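Local coordinates for protein citrate synthase (Metallosphaera sedula, PDB 6ABW) that probably catalyses the condensation of oxaloacetate with acetyl-CoA and water to give citrate and CoA, a step of the tricarboxylic acid cycle, at residues Y42-F56 with K183-H195. Numbering follows the deposited sequence.
Sequences YGGYDIEDLVEHTSF and KAMDAALILYADH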
ATOM      1  N   TYR A  42      19.228 -12.727  14.005  1.00 12.48           N
ATOM      2  CA  TYR A  42      18.706 -12.995  12.664  1.00 11.50           C
ATOM      3  C   TYR A  42      19.166 -14.445  12.319  1.00 12.71           C
ATOM      4  O   TYR A  42      20.366 -14.682  12.232  1.00 13.61           O
ATOM      5  CB  TYR A  42      19.272 -12.070  11.627  1.00 11.37           C
ATOM      6  CG  TYR A  42      18.885 -10.571  11.716  1.00 10.61           C
ATOM      7  CD1 TYR A  42      17.748 -10.138  12.400  1.00 11.78           C
ATOM      8  CD2 TYR A  42      19.718  -9.635  11.186  1.00 11.16           C
ATOM      9  CE1 TYR A  42      17.423  -8.770  12.490  1.00 12.31           C
ATOM     10  CE2 TYR A  42      19.432  -8.265  11.257  1.00 11.61           C
ATOM     11  CZ  TYR A  42      18.294  -7.821  11.914  1.00 11.53           C
ATOM     12  OH  TYR A  42      17.998  -6.458  11.932  1.00 12.31           O
ATOM     13  N   GLY A  43      18.198 -15.340  12.107  1.00 13.69           N
ATOM     14  CA  GLY A  43      18.504 -16.683  11.646  1.00 15.39           C
ATOM     15  C   GLY A  43      19.471 -17.423  12.607  1.00 14.70           C
ATOM     16  O   GLY A  43      20.333 -18.185  12.169  1.00 16.85           O
ATOM     17  N   GLY A  44      19.378 -17.087  13.875  1.00 15.59           N
ATOM     18  CA  GLY A  44      20.195 -17.671  14.968  1.00 14.78           C
ATOM     19  C   GLY A  44      21.486 -16.958  15.289  1.00 15.54           C
ATOM     20  O   GLY A  44      22.155 -17.286  16.308  1.00 15.26           O
ATOM     21  N   TYR A  45      21.855 -15.954  14.477  1.00 13.82           N
ATOM     22  CA  TYR A  45      23.056 -15.246  14.657  1.00 14.00           C
ATOM     23  C   TYR A  45      22.795 -13.923  15.426  1.00 16.06           C
ATOM     24  O   TYR A  45      21.917 -13.140  15.038  1.00 12.22           O
ATOM     25  CB  TYR A  45      23.706 -14.921  13.313  1.00 15.27           C
ATOM     26  CG  TYR A  45      24.125 -16.117  12.533  1.00 15.65           C
ATOM     27  CD1 TYR A  45      25.228 -16.876  12.963  1.00 17.00           C
ATOM     28  CD2 TYR A  45      23.475 -16.500  11.371  1.00 16.80           C
ATOM     29  CE1 TYR A  45      25.684 -17.939  12.239  1.00 16.96           C
ATOM     30  CE2 TYR A  45      23.939 -17.574  10.613  1.00 16.90           C
ATOM     31  CZ  TYR A  45      25.036 -18.312  11.094  1.00 18.16           C
ATOM     32  OH  TYR A  45      25.527 -19.385  10.378  1.00 16.76           O
ATOM     33  N   ASP A  46      23.517 -13.708  16.525  1.00 14.60           N
ATOM     34  CA  ASP A  46      23.349 -12.512  17.349  1.00 15.98           C
ATOM     35  C   ASP A  46      23.647 -11.288  16.512  1.00 13.97           C
ATOM     36  O   ASP A  46      24.607 -11.257  15.750  1.00 13.47           O
ATOM     37  CB  ASP A  46      24.298 -12.561  18.546  1.00 22.14           C
ATOM     38  CG  ASP A  46      23.763 -13.392  19.707  1.00 33.49           C
ATOM     39  OD1 ASP A  46      22.640 -13.132  20.234  1.00 45.00           O
ATOM     40  OD2 ASP A  46      24.486 -14.308  20.157  1.00 50.40           O
ATOM     41  N   ILE A  47      22.864 -10.246  16.710  1.00 14.38           N
ATOM     42  CA  ILE A  47      23.055  -9.023  15.895  1.00 13.96           C
ATOM     43  C   ILE A  47      24.442  -8.442  16.032  1.00 14.35           C
ATOM     44  O   ILE A  47      24.995  -7.982  15.037  1.00 11.65           O
ATOM     45  CB  ILE A  47      21.956  -7.950  16.216  1.00 15.23           C
ATOM     46  CG1 ILE A  47      22.061  -6.766  15.297  1.00 16.81           C
ATOM     47  CG2 ILE A  47      21.989  -7.471  17.637  1.00 16.15           C
ATOM     48  CD1 ILE A  47      21.556  -7.026  13.891  1.00 17.07           C
ATOM     49  N   GLU A  48      25.032  -8.460  17.222  1.00 12.50           N
ATOM     50  CA  GLU A  48      26.393  -7.928  17.433  1.00 15.57           C
ATOM     51  C   GLU A  48      27.441  -8.647  16.554  1.00 14.14           C
ATOM     52  O   GLU A  48      28.345  -8.008  15.979  1.00 14.48           O
ATOM     53  CB  GLU A  48      26.729  -7.966  18.954  1.00 20.11           C
ATOM     54  CG  GLU A  48      28.008  -7.169  19.212  1.00 29.64           C
ATOM     55  CD  GLU A  48      28.535  -7.238  20.644  1.00 36.66           C
ATOM     56  OE1 GLU A  48      27.748  -7.601  21.552  1.00 49.54           O
ATOM     57  OE2 GLU A  48      29.758  -6.935  20.830  1.00 42.49           O
ATOM     58  N   ASP A  49      27.301  -9.970  16.456  1.00 14.54           N
ATOM     59  CA  ASP A  49      28.188 -10.904  15.708  1.00 14.66           C
ATOM     60  C   ASP A  49      28.027 -10.586  14.225  1.00 14.98           C
ATOM     61  O   ASP A  49      29.040 -10.493  13.462  1.00 16.12           O
ATOM     62  CB  ASP A  49      27.738 -12.343  16.079  1.00 16.67           C
ATOM     63  CG  ASP A  49      28.807 -13.489  15.776  1.00 24.39           C
ATOM     64  OD1 ASP A  49      29.998 -13.206  15.356  1.00 24.11           O
ATOM     65  OD2 ASP A  49      28.372 -14.675  15.935  1.00 27.52           O
ATOM     66  N   LEU A  50      26.768 -10.416  13.779  1.00 12.65           N
ATOM     67  CA  LEU A  50      26.578 -10.067  12.370  1.00 13.78           C
ATOM     68  C   LEU A  50      27.196  -8.755  12.011  1.00 13.50           C
ATOM     69  O   LEU A  50      27.825  -8.584  10.913  1.00 13.18           O
ATOM     70  CB  LEU A  50      25.085 -10.086  12.014  1.00 13.25           C
ATOM     71  CG  LEU A  50      24.492 -11.482  12.036  1.00 13.29           C
ATOM     72  CD1 LEU A  50      22.989 -11.340  11.887  1.00 14.73           C
ATOM     73  CD2 LEU A  50      25.105 -12.387  10.947  1.00 14.24           C
ATOM     74  N   VAL A  51      27.034  -7.758  12.891  1.00 13.58           N
ATOM     75  CA  VAL A  51      27.540  -6.415  12.500  1.00 12.54           C
ATOM     76  C   VAL A  51      29.056  -6.421  12.451  1.00 14.93           C
ATOM     77  O   VAL A  51      29.671  -5.912  11.500  1.00 14.53           O
ATOM     78  CB  VAL A  51      27.026  -5.281  13.409  1.00 12.67           C
ATOM     79  CG1 VAL A  51      27.809  -3.970  13.157  1.00 11.79           C
ATOM     80  CG2 VAL A  51      25.561  -5.012  13.132  1.00 13.24           C
ATOM     81  N   GLU A  52      29.653  -7.025  13.468  1.00 16.28           N
ATOM     82  CA  GLU A  52      31.133  -7.028  13.572  1.00 18.13           C
ATOM     83  C   GLU A  52      31.809  -7.864  12.467  1.00 17.41           C
ATOM     84  O   GLU A  52      32.822  -7.443  11.966  1.00 16.35           O
ATOM     85  CB  GLU A  52      31.523  -7.587  14.912  1.00 22.50           C
ATOM     86  CG  GLU A  52      33.028  -7.656  15.190  1.00 29.64           C
ATOM     87  CD  GLU A  52      33.776  -6.318  15.218  1.00 34.78           C
ATOM     88  OE1 GLU A  52      33.153  -5.225  15.093  1.00 34.78           O
ATOM     89  OE2 GLU A  52      35.023  -6.385  15.384  1.00 41.54           O
ATOM     90  N   HIS A  53      31.244  -9.012  12.133  1.00 16.33           N
ATOM     91  CA  HIS A  53      31.918 -10.031  11.338  1.00 16.65           C
ATOM     92  C   HIS A  53      31.317 -10.273   9.948  1.00 18.48           C
ATOM     93  O   HIS A  53      31.887 -11.071   9.174  1.00 19.56           O
ATOM     94  CB  HIS A  53      31.941 -11.333  12.105  1.00 18.72           C
ATOM     95  CG  HIS A  53      32.675 -11.250  13.401  1.00 21.24           C
ATOM     96  ND1 HIS A  53      32.080 -11.537  14.614  1.00 23.60           N
ATOM     97  CD2 HIS A  53      33.977 -10.983  13.670  1.00 24.02           C
ATOM     98  CE1 HIS A  53      32.984 -11.409  15.582  1.00 26.51           C
ATOM     99  NE2 HIS A  53      34.143 -11.081  15.033  1.00 29.48           N
ATOM    100  N   THR A  54      30.173  -9.636   9.597  1.00 15.79           N
ATOM    101  CA  THR A  54      29.606  -9.853   8.262  1.00 16.35           C
ATOM    102  C   THR A  54      29.443  -8.517   7.537  1.00 18.37           C
ATOM    103  O   THR A  54      30.291  -7.676   7.606  1.00 22.56           O
ATOM    104  CB  THR A  54      28.360 -10.765   8.235  1.00 16.94           C
ATOM    105  OG1 THR A  54      27.229 -10.052   8.693  1.00 15.87           O
ATOM    106  CG2 THR A  54      28.562 -12.027   9.104  1.00 16.29           C
ATOM    107  N   SER A  55      28.418  -8.392   6.735  1.00 18.50           N
ATOM    108  CA  SER A  55      28.204  -7.221   5.876  1.00 15.96           C
ATOM    109  C   SER A  55      26.724  -7.279   5.500  1.00 13.82           C
ATOM    110  O   SER A  55      26.047  -8.297   5.669  1.00 12.78           O
ATOM    111  CB  SER A  55      29.015  -7.278   4.601  1.00 18.23           C
ATOM    112  OG  SER A  55      28.637  -8.395   3.819  1.00 17.70           O
ATOM    113  N   PHE A  56      26.209  -6.185   5.003  1.00 12.74           N
ATOM    114  CA  PHE A  56      24.809  -6.167   4.619  1.00 13.08           C
ATOM    115  C   PHE A  56      24.516  -7.217   3.540  1.00 12.79           C
ATOM    116  O   PHE A  56      23.525  -7.929   3.628  1.00 11.22           O
ATOM    117  CB  PHE A  56      24.392  -4.771   4.160  1.00 13.77           C
ATOM    118  CG  PHE A  56      22.899  -4.655   3.864  1.00 14.11           C
ATOM    119  CD1 PHE A  56      21.982  -4.955   4.827  1.00 13.92           C
ATOM    120  CD2 PHE A  56      22.447  -4.226   2.615  1.00 14.32           C
ATOM    121  CE1 PHE A  56      20.635  -4.798   4.597  1.00 14.45           C
ATOM    122  CE2 PHE A  56      21.116  -4.098   2.371  1.00 13.85           C
ATOM    123  CZ  PHE A  56      20.181  -4.408   3.370  1.00 13.88           C
ATOM    124  N   LYS A 183      31.637   1.597   7.000  1.00 13.09           N
ATOM    125  CA  LYS A 183      31.348   0.573   7.961  1.00 13.45           C
ATOM    126  C   LYS A 183      30.066   0.993   8.791  1.00 10.97           C
ATOM    127  O   LYS A 183      29.230   0.123   9.208  1.00 11.39           O
ATOM    128  CB  LYS A 183      32.562   0.353   8.850  1.00 17.24           C
ATOM    129  CG  LYS A 183      32.302  -0.627   9.985  1.00 20.31           C
ATOM    130  CD  LYS A 183      32.096  -2.082   9.571  1.00 26.21           C
ATOM    131  CE  LYS A 183      31.949  -3.064  10.756  1.00 27.47           C
ATOM    132  NZ  LYS A 183      31.607  -4.406  10.229  1.00 29.68           N
ATOM    133  N   ALA A 184      29.948   2.252   9.086  1.00 10.17           N
ATOM    134  CA  ALA A 184      28.786   2.766   9.897  1.00 10.67           C
ATOM    135  C   ALA A 184      27.493   2.557   9.105  1.00  9.91           C
ATOM    136  O   ALA A 184      26.469   2.207   9.638  1.00  9.21           O
ATOM    137  CB  ALA A 184      28.973   4.237  10.248  1.00 11.31           C
ATOM    138  N   MET A 185      27.550   2.838   7.838  1.00 11.29           N
ATOM    139  CA  MET A 185      26.336   2.691   6.946  1.00 12.07           C
ATOM    140  C   MET A 185      25.990   1.232   6.816  1.00 10.77           C
ATOM    141  O   MET A 185      24.819   0.827   6.900  1.00 11.41           O
ATOM    142  CB  MET A 185      26.612   3.369   5.619  1.00 12.95           C
ATOM    143  CG  MET A 185      25.396   3.303   4.663  1.00 14.64           C
ATOM    144  SD  MET A 185      24.113   4.443   5.227  1.00 17.74           S
ATOM    145  CE  MET A 185      22.649   3.434   5.103  1.00 17.69           C
ATOM    146  N   ASP A 186      26.994   0.368   6.654  1.00 10.22           N
ATOM    147  CA  ASP A 186      26.783  -1.037   6.577  1.00 11.83           C
ATOM    148  C   ASP A 186      26.141  -1.546   7.858  1.00 11.44           C
ATOM    149  O   ASP A 186      25.161  -2.376   7.858  1.00 11.00           O
ATOM    150  CB  ASP A 186      28.143  -1.789   6.310  1.00 14.52           C
ATOM    151  CG  ASP A 186      27.931  -3.236   6.057  1.00 18.32           C
ATOM    152  OD1 ASP A 186      27.359  -3.612   4.964  1.00 19.11           O
ATOM    153  OD2 ASP A 186      28.267  -4.021   6.989  1.00 19.45           O
ATOM    154  N   ALA A 187      26.676  -1.089   8.975  1.00 10.62           N
ATOM    155  CA  ALA A 187      26.084  -1.488  10.261  1.00 10.70           C
ATOM    156  C   ALA A 187      24.581  -1.097  10.360  1.00  9.93           C
ATOM    157  O   ALA A 187      23.733  -1.875  10.838  1.00 10.17           O
ATOM    158  CB  ALA A 187      26.881  -0.900  11.429  1.00 12.11           C
ATOM    159  N   ALA A 188      24.286   0.141  10.002  1.00  9.57           N
ATOM    160  CA  ALA A 188      22.931   0.705  10.065  1.00  9.54           C
ATOM    161  C   ALA A 188      21.998  -0.120   9.215  1.00  9.72           C
ATOM    162  O   ALA A 188      20.897  -0.410   9.615  1.00  9.75           O
ATOM    163  CB  ALA A 188      22.937   2.136   9.600  1.00  9.92           C
ATOM    164  N   LEU A 189      22.438  -0.522   8.026  1.00  8.73           N
ATOM    165  CA  LEU A 189      21.650  -1.387   7.153  1.00  9.68           C
ATOM    166  C   LEU A 189      21.369  -2.714   7.754  1.00 10.18           C
ATOM    167  O   LEU A 189      20.268  -3.234   7.624  1.00 10.26           O
ATOM    168  CB  LEU A 189      22.322  -1.630   5.829  1.00 10.19           C
ATOM    169  CG  LEU A 189      22.434  -0.403   4.984  1.00 10.40           C
ATOM    170  CD1 LEU A 189      23.446  -0.574   3.877  1.00 11.07           C
ATOM    171  CD2 LEU A 189      21.040  -0.131   4.416  1.00 11.32           C
ATOM    172  N   ILE A 190      22.345  -3.288   8.445  1.00  9.46           N
ATOM    173  CA  ILE A 190      22.061  -4.566   9.151  1.00  8.97           C
ATOM    174  C   ILE A 190      21.134  -4.361  10.351  1.00  9.03           C
ATOM    175  O   ILE A 190      20.190  -5.150  10.581  1.00  8.63           O
ATOM    176  CB  ILE A 190      23.385  -5.224   9.626  1.00  9.27           C
ATOM    177  CG1 ILE A 190      24.229  -5.682   8.392  1.00  9.92           C
ATOM    178  CG2 ILE A 190      23.086  -6.422  10.530  1.00  9.72           C
ATOM    179  CD1 ILE A 190      25.671  -5.986   8.733  1.00 11.15           C
ATOM    180  N   LEU A 191      21.384  -3.277  11.090  1.00  8.79           N
ATOM    181  CA  LEU A 191      20.696  -3.048  12.364  1.00  9.14           C
ATOM    182  C   LEU A 191      19.185  -2.884  12.227  1.00  9.60           C
ATOM    183  O   LEU A 191      18.411  -3.298  13.086  1.00 10.69           O
ATOM    184  CB  LEU A 191      21.320  -1.842  13.091  1.00  9.43           C
ATOM    185  CG  LEU A 191      22.702  -2.037  13.752  1.00 10.95           C
ATOM    186  CD1 LEU A 191      23.412  -0.766  14.171  1.00 11.01           C
ATOM    187  CD2 LEU A 191      22.600  -2.997  14.944  1.00 11.35           C
ATOM    188  N   TYR A 192      18.761  -2.211  11.163  1.00  9.40           N
ATOM    189  CA  TYR A 192      17.388  -1.923  10.904  1.00  9.84           C
ATOM    190  C   TYR A 192      16.656  -2.953  10.005  1.00 10.50           C
ATOM    191  O   TYR A 192      15.473  -2.748   9.686  1.00  9.67           O
ATOM    192  CB  TYR A 192      17.257  -0.475  10.368  1.00 10.31           C
ATOM    193  CG  TYR A 192      17.078   0.658  11.354  1.00 10.92           C
ATOM    194  CD1 TYR A 192      16.322   0.500  12.546  1.00 11.92           C
ATOM    195  CD2 TYR A 192      17.530   1.931  11.068  1.00 11.12           C
ATOM    196  CE1 TYR A 192      16.053   1.563  13.364  1.00 11.98           C
ATOM    197  CE2 TYR A 192      17.273   2.995  11.907  1.00 11.34           C
ATOM    198  CZ  TYR A 192      16.525   2.801  13.078  1.00 12.92           C
ATOM    199  OH  TYR A 192      16.221   3.893  13.905  1.00 12.78           O
ATOM    200  N   ALA A 193      17.330  -4.087   9.658  1.00 10.20           N
ATOM    201  CA  ALA A 193      16.828  -4.947   8.604  1.00  9.31           C
ATOM    202  C   ALA A 193      15.492  -5.576   8.962  1.00  9.63           C
ATOM    203  O   ALA A 193      14.650  -5.686   8.082  1.00  9.58           O
ATOM    204  CB  ALA A 193      17.825  -5.996   8.174  1.00  9.76           C
ATOM    205  N   ASP A 194      15.283  -6.047  10.195  1.00 10.37           N
ATOM    206  CA  ASP A 194      14.023  -6.633  10.549  1.00 11.42           C
ATOM    207  C   ASP A 194      13.777  -6.577  12.060  1.00 11.96           C
ATOM    208  O   ASP A 194      14.742  -6.676  12.812  1.00 12.22           O
ATOM    209  CB  ASP A 194      13.940  -8.135  10.178  1.00 13.45           C
ATOM    210  CG  ASP A 194      12.474  -8.626  10.224  1.00 16.71           C
ATOM    211  OD1 ASP A 194      11.535  -7.894   9.710  1.00 16.69           O
ATOM    212  OD2 ASP A 194      12.198  -9.663  10.866  1.00 18.47           O
ATOM    213  N   HIS A 195      12.526  -6.410  12.464  1.00 11.94           N
ATOM    214  CA  HIS A 195      12.185  -6.450  13.899  1.00 12.63           C
ATOM    215  C   HIS A 195      10.682  -6.481  14.113  1.00 15.45           C
ATOM    216  O   HIS A 195       9.969  -5.531  13.682  1.00 17.26           O
ATOM    217  CB  HIS A 195      12.716  -5.202  14.588  1.00 11.98           C
ATOM    218  CG  HIS A 195      13.074  -5.371  16.031  1.00 12.08           C
ATOM    219  ND1 HIS A 195      12.248  -4.949  17.045  1.00 12.27           N
ATOM    220  CD2 HIS A 195      14.167  -5.889  16.617  1.00 13.13           C
ATOM    221  CE1 HIS A 195      12.816  -5.258  18.199  1.00 13.33           C
ATOM    222  NE2 HIS A 195      13.970  -5.830  17.970  1.00 13.42           N
TER
HETATM  223  O   HOH W   1      28.587  -3.944   9.548  1.00 21.71           O
HETATM  224  O   HOH W   2      30.769  -4.937   7.398  1.00 38.33           O
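Four direct hydrogen bonds join Tyr42, Val51 and Phe56 to the segment 183-195. The Tyr42 hydroxyl donates to Ile190 O, with OH and O 2.9 Å apart, and the carbonyl lies at the ring edge. Tyr42 OH also accepts from Asp194 N at 3.2 Å. It thus ties the last turn of helix 179-191 to the loop behind it. A phenylalanine in place of Tyr42 would probably leave Asp194 N without this acceptor and Ile190 O with only the N-H of Ala193 among its bonds here. Lys183 bends at chi2 (69°), which brings NZ to Val51 O at 2.8 Å, near the end of helix 47-53. Asp186 OD1 takes the Phe56 N-H on its syn side (N to OD1 2.8 Å), at the first turn of helix 56-65. One water bridges Asp186 OD2 and Val51 O; a second bridges OD2 and Thr54 O and accepts from Lys183 NZ.

The fold here is the mainly helical one of citrate synthases. Helices 47-53 and 183-191 run roughly antiparallel, 149° between their directions. Beyond the latter, the Tyr192 hydroxyl is hydrogen-bonded to Asp325, a predicted active-site residue.

The apolar contacts centre on Ile190, a knob among Ile47, Leu50, Val51 and Phe56; its CG2 lies 3.7 Å from Ile47 CD1. With CG1 anti to the backbone N (chi1 168°), Val51 turns CG1 to Ala187 CB (3.6 Å) and CG2 to Ile190 and Leu191. Leu189 CB sits over one face of the Phe56 ring in a CH-pi contact, 3.7 Å from its centroid.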